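Local coordinates for NikO protein (Streptomyces tendae, PDB 4FQD), which is an enolpyruvyl transferase essential in the biosynthesis of the antibiotic nikkomycin, at residues 31-36 / 260-265; 56-61 / 437-442. The protein carries 4 engineered substitutions. All coordinates share one frame; numbering follows the deposited sequence.

Interaction 1. Residues 31-36 / 260-265; sequences SGFKHS and TLIPDL
Leu265 CG stands over the centre of one face of the Phe33 ring, 3.9 Å from the centroid, in a CH-pi contact. With CG anti to the backbone N (chi1 -161°) the Phe33 ring is carried to Leu265, whose CD1 lies 3.6 Å from Phe33 CE2, while CB of His35 covers the opposite face toward the rim. Phe33 CB packs beside Ile262, 3.7 Å from its CG2. An alanine in place of Phe33 would probably leave Leu265 without its aromatic partner and open a gap between Leu265 and His35. Two backbone bonds pin the segments together: Phe33 N donates to Ile262 O at 2.7 Å, and Asp264 N donates to Ser31 O, also 2.7 Å. Gly32 and Pro263 form an isolated beta bridge. Asp264 OD2 lies in the plane of the Phe33 ring at its edge, 3.6 Å from CD1, with the carboxylate turned 86° to the ring. The same oxygen accepts a nearly straight bond from Lys34 N (3.1 Å, 168°) on its anti side, somewhat out of the carboxylate plane. Phe33 and Asp264 are the N-cap residues of helices 34-44 and 265-278, and Asp264 OD1 caps Glu267 N. The looser side is that of the Ser31 and Lys34 side chains, both partly exposed and pointing away, although their backbones are bonded; Lys34 NZ bonds Arg436 O. The two loops probably belong to the crossing between the domains of the EPSP synthase fold; Leu261 packs on strand 50-54, Ile262 on helix 219-231, and Pro263 and Leu265 on helix 290-296.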
# COMPACT_ATOMS: atom_id res chain seq x y z
N SER A 31 -1.10 20.40 -22.22
CA SER A 31 -2.35 21.14 -22.23
C SER A 31 -2.87 21.26 -20.80
O SER A 31 -2.37 20.59 -19.90
CB SER A 31 -3.38 20.45 -23.12
OG SER A 31 -2.97 20.45 -24.48
N GLY A 32 -3.87 22.11 -20.61
CA GLY A 32 -4.43 22.34 -19.29
C GLY A 32 -5.10 21.12 -18.70
O GLY A 32 -5.50 20.21 -19.43
N PHE A 33 -5.24 21.11 -17.38
CA PHE A 33 -5.86 20.00 -16.67
C PHE A 33 -7.32 19.84 -17.07
O PHE A 33 -8.13 20.76 -16.90
CB PHE A 33 -5.74 20.20 -15.16
CG PHE A 33 -5.93 18.94 -14.36
CD1 PHE A 33 -5.89 17.70 -14.97
CD2 PHE A 33 -6.15 19.01 -12.99
CE1 PHE A 33 -6.06 16.54 -14.22
CE2 PHE A 33 -6.32 17.85 -12.24
CZ PHE A 33 -6.28 16.62 -12.86
N LYS A 34 -7.64 18.67 -17.61
CA LYS A 34 -9.00 18.33 -18.01
C LYS A 34 -10.00 18.46 -16.86
O LYS A 34 -11.10 18.98 -17.03
CB LYS A 34 -9.03 16.90 -18.55
CG LYS A 34 -10.41 16.27 -18.59
CD LYS A 34 -10.33 14.80 -18.95
CE LYS A 34 -11.69 14.14 -18.90
NZ LYS A 34 -11.63 12.69 -19.22
N HIS A 35 -9.60 17.98 -15.69
CA HIS A 35 -10.49 17.97 -14.53
C HIS A 35 -10.68 19.36 -13.93
O HIS A 35 -11.75 19.67 -13.40
CB HIS A 35 -9.99 16.97 -13.49
CG HIS A 35 -9.96 15.55 -13.98
ND1 HIS A 35 -8.85 14.74 -13.84
CD2 HIS A 35 -10.90 14.81 -14.60
CE1 HIS A 35 -9.11 13.56 -14.37
NE2 HIS A 35 -10.35 13.57 -14.83
N SER A 36 -9.65 20.19 -14.01
CA SER A 36 -9.75 21.58 -13.55
C SER A 36 -10.63 22.38 -14.50
O SER A 36 -11.34 23.29 -14.07
CB SER A 36 -8.36 22.22 -13.46
OG SER A 36 -7.62 21.69 -12.38
N THR A 260 -5.64 30.83 -15.59
CA THR A 260 -4.79 29.98 -16.41
C THR A 260 -4.71 28.59 -15.80
O THR A 260 -4.18 28.41 -14.70
CB THR A 260 -3.37 30.57 -16.54
OG1 THR A 260 -3.45 31.90 -17.06
CG2 THR A 260 -2.52 29.71 -17.46
N LEU A 261 -5.23 27.60 -16.52
CA LEU A 261 -5.29 26.23 -16.01
C LEU A 261 -3.92 25.64 -15.69
O LEU A 261 -2.94 25.90 -16.39
CB LEU A 261 -6.01 25.31 -17.00
CG LEU A 261 -7.52 25.50 -17.16
CD1 LEU A 261 -8.09 24.45 -18.11
CD2 LEU A 261 -8.22 25.45 -15.82
N ILE A 262 -3.88 24.85 -14.63
CA ILE A 262 -2.69 24.08 -14.29
C ILE A 262 -2.49 23.03 -15.38
O ILE A 262 -3.46 22.46 -15.88
CB ILE A 262 -2.85 23.43 -12.89
CG1 ILE A 262 -1.57 22.70 -12.47
CG2 ILE A 262 -4.04 22.48 -12.86
CD1 ILE A 262 -1.62 22.19 -11.04
N PRO A 263 -1.23 22.80 -15.79
CA PRO A 263 -0.94 21.76 -16.79
C PRO A 263 -1.51 20.41 -16.38
O PRO A 263 -1.53 20.08 -15.20
CB PRO A 263 0.59 21.72 -16.79
CG PRO A 263 0.99 23.11 -16.45
CD PRO A 263 -0.03 23.59 -15.46
N ASP A 264 -1.99 19.64 -17.37
CA ASP A 264 -2.63 18.36 -17.11
C ASP A 264 -1.70 17.43 -16.34
O ASP A 264 -0.62 17.08 -16.82
CB ASP A 264 -3.08 17.71 -18.42
CG ASP A 264 -4.05 16.57 -18.19
OD1 ASP A 264 -3.60 15.45 -17.86
OD2 ASP A 264 -5.27 16.79 -18.36
N LEU A 265 -2.13 17.03 -15.15
CA LEU A 265 -1.31 16.24 -14.24
C LEU A 265 -0.92 14.89 -14.82
O LEU A 265 0.24 14.48 -14.74
CB LEU A 265 -2.04 16.05 -12.90
CG LEU A 265 -2.53 17.32 -12.21
CD1 LEU A 265 -3.14 16.99 -10.86
CD2 LEU A 265 -1.41 18.32 -12.06

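Interaction 2. Residues 56-61 / 437-442; sequences CPDIVE and GYRDLV
Ile59 touches the other segment through its CG2 methyl alone, which rests 3.8 Å from Tyr438 O. The CG1 branch takes the place between the backbone N and the carbonyl carbon (chi1 55°), and CG2 is thereby anti to the carbonyl carbon. Next to it, Asp58 O faces the aliphatic start of Arg439, 3.7 Å from CG. Beyond these few van der Waals contacts the segments are joined by water. Water 1 donates to Asp58 OD2 at 2.9 Å and accepts from Arg439 NH1 at 3.1 Å, lying in the guanidinium plane at its edge. It thus spans opposite charges whose atoms, Asp58 OD2 and Arg439 NH1, are 5.8 Å apart. Water 2 is within hydrogen-bonding distance of the carbonyls Asp58 O (3.2 Å) and Arg439 O (3.1 Å), but other acceptors nearby compete for its two protons. The place of the contact is consistent with the EPSP synthase fold, in which two inverse beta/alpha barrel domains face each other across a cleft that holds the active site; the two segments probably lie on opposing sides of it. In the second shell, Asp58 is the centre of an inverse gamma turn, closed by a weak bond from Ile59 N to Pro57 O, and this carries the chain into helix 60-71. The Arg439 chain turns near its end, with CB of Asp440 over one guanidinium face, and NH2 forms salt bridges with Glu443 and Asp444. Asp440 is the N-cap of helix 441-447, its OD1 making a weak bond to Glu443 N. Farther out, Tyr438 packs against helix 409-419 and reaches Thr270 OG1 with its OH, while Lys34 of helix 34-44 backs Ile59.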
# COMPACT_ATOMS: atom_id res chain seq x y z
N CYS A 56 -6.36 26.26 -22.03
CA CYS A 56 -7.47 25.31 -22.09
C CYS A 56 -7.18 24.21 -23.11
O CYS A 56 -6.85 24.50 -24.26
CB CYS A 56 -8.77 26.03 -22.44
SG CYS A 56 -10.22 24.94 -22.54
N PRO A 57 -7.30 22.95 -22.68
CA PRO A 57 -7.02 21.81 -23.55
C PRO A 57 -8.05 21.67 -24.66
O PRO A 57 -9.24 21.88 -24.43
CB PRO A 57 -7.10 20.61 -22.59
CG PRO A 57 -8.02 21.07 -21.51
CD PRO A 57 -7.75 22.53 -21.34
N ASP A 58 -7.59 21.32 -25.86
CA ASP A 58 -8.48 21.10 -26.99
C ASP A 58 -8.91 19.64 -27.04
O ASP A 58 -8.42 18.86 -27.86
CB ASP A 58 -7.79 21.50 -28.29
CG ASP A 58 -8.71 21.40 -29.50
OD1 ASP A 58 -9.94 21.46 -29.31
OD2 ASP A 58 -8.19 21.28 -30.63
N ILE A 59 -9.83 19.27 -26.15
CA ILE A 59 -10.30 17.90 -26.06
C ILE A 59 -11.82 17.82 -26.20
O ILE A 59 -12.48 18.83 -26.48
CB ILE A 59 -9.88 17.24 -24.74
CG1 ILE A 59 -10.34 18.10 -23.55
CG2 ILE A 59 -8.37 17.05 -24.70
CD1 ILE A 59 -9.93 17.54 -22.20
N VAL A 60 -12.37 16.63 -26.00
CA VAL A 60 -13.80 16.40 -26.14
C VAL A 60 -14.61 17.22 -25.15
O VAL A 60 -15.63 17.82 -25.51
CB VAL A 60 -14.15 14.90 -25.97
CG1 VAL A 60 -15.65 14.69 -26.06
CG2 VAL A 60 -13.42 14.06 -27.00
N GLU A 61 -14.15 17.25 -23.90
CA GLU A 61 -14.83 17.98 -22.83
C GLU A 61 -15.06 19.45 -23.19
O GLU A 61 -16.14 19.99 -22.97
CB GLU A 61 -14.04 17.88 -21.52
CG GLU A 61 -13.95 16.47 -20.96
CD GLU A 61 -15.19 16.06 -20.19
OE1 GLU A 61 -15.94 16.95 -19.75
OE2 GLU A 61 -15.42 14.84 -20.03
N GLY A 437 -8.67 12.47 -23.15
CA GLY A 437 -7.61 12.77 -22.21
C GLY A 437 -6.47 13.56 -22.81
O GLY A 437 -5.79 14.32 -22.12
N TYR A 438 -6.25 13.37 -24.11
CA TYR A 438 -5.17 14.05 -24.81
C TYR A 438 -5.71 14.75 -26.05
O TYR A 438 -6.69 14.31 -26.65
CB TYR A 438 -4.07 13.06 -25.21
CG TYR A 438 -3.55 12.22 -24.06
CD1 TYR A 438 -4.16 11.03 -23.71
CD2 TYR A 438 -2.44 12.63 -23.33
CE1 TYR A 438 -3.68 10.26 -22.67
CE2 TYR A 438 -1.96 11.87 -22.28
CZ TYR A 438 -2.58 10.69 -21.95
OH TYR A 438 -2.11 9.92 -20.91
N ARG A 439 -5.06 15.85 -26.43
CA ARG A 439 -5.43 16.58 -27.64
C ARG A 439 -5.28 15.68 -28.86
O ARG A 439 -6.22 15.47 -29.62
CB ARG A 439 -4.56 17.83 -27.80
CG ARG A 439 -4.92 18.68 -29.00
CD ARG A 439 -3.78 19.62 -29.37
NE ARG A 439 -2.58 18.88 -29.75
CZ ARG A 439 -2.34 18.41 -30.98
NH1 ARG A 439 -3.23 18.60 -31.94
NH2 ARG A 439 -1.22 17.75 -31.23
N ASP A 440 -4.07 15.15 -29.02
CA ASP A 440 -3.76 14.23 -30.10
C ASP A 440 -2.45 13.53 -29.76
O ASP A 440 -1.39 13.90 -30.27
CB ASP A 440 -3.63 14.98 -31.43
CG ASP A 440 -3.81 14.07 -32.63
OD1 ASP A 440 -3.55 12.86 -32.51
OD2 ASP A 440 -4.20 14.58 -33.70
N LEU A 441 -2.53 12.54 -28.88
CA LEU A 441 -1.35 11.85 -28.37
C LEU A 441 -0.52 11.19 -29.47
O LEU A 441 0.71 11.19 -29.41
CB LEU A 441 -1.76 10.81 -27.32
CG LEU A 441 -0.61 10.06 -26.63
CD1 LEU A 441 0.33 11.03 -25.94
CD2 LEU A 441 -1.16 9.04 -25.64
N VAL A 442 -1.20 10.64 -30.46
CA VAL A 442 -0.52 10.00 -31.59
C VAL A 442 0.31 11.01 -32.37
O VAL A 442 1.48 10.77 -32.65
CB VAL A 442 -1.52 9.30 -32.53
CG1 VAL A 442 -0.83 8.86 -33.81
CG2 VAL A 442 -2.17 8.11 -31.83
O HOH W 1 -6.07 19.85 -31.90
O HOH W 2 -9.07 15.77 -28.51

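In the fold
Along the chain the segments alternate: 31-36, 56-61, 260-265, then 437-442. The two contacts are neighbours, their centres about 11 Å apart, and they touch through Pro57, which packs on Ser31, Gly32 and Leu261, and through Ile59 on Lys34. Helix 34-44, strand 50-54 and helix 60-71 follow one another, and strand 257-260 runs parallel to strand 50-54 in one sheet. Interaction 1 brings together two chain passages that probably form the double crossing between the domains, as in MurA relatives; interaction 2 bridges the same domains nearby, through water. The buried junction and the thin, hydrated contact are consistent with a hinge beside a cleft able to open and close.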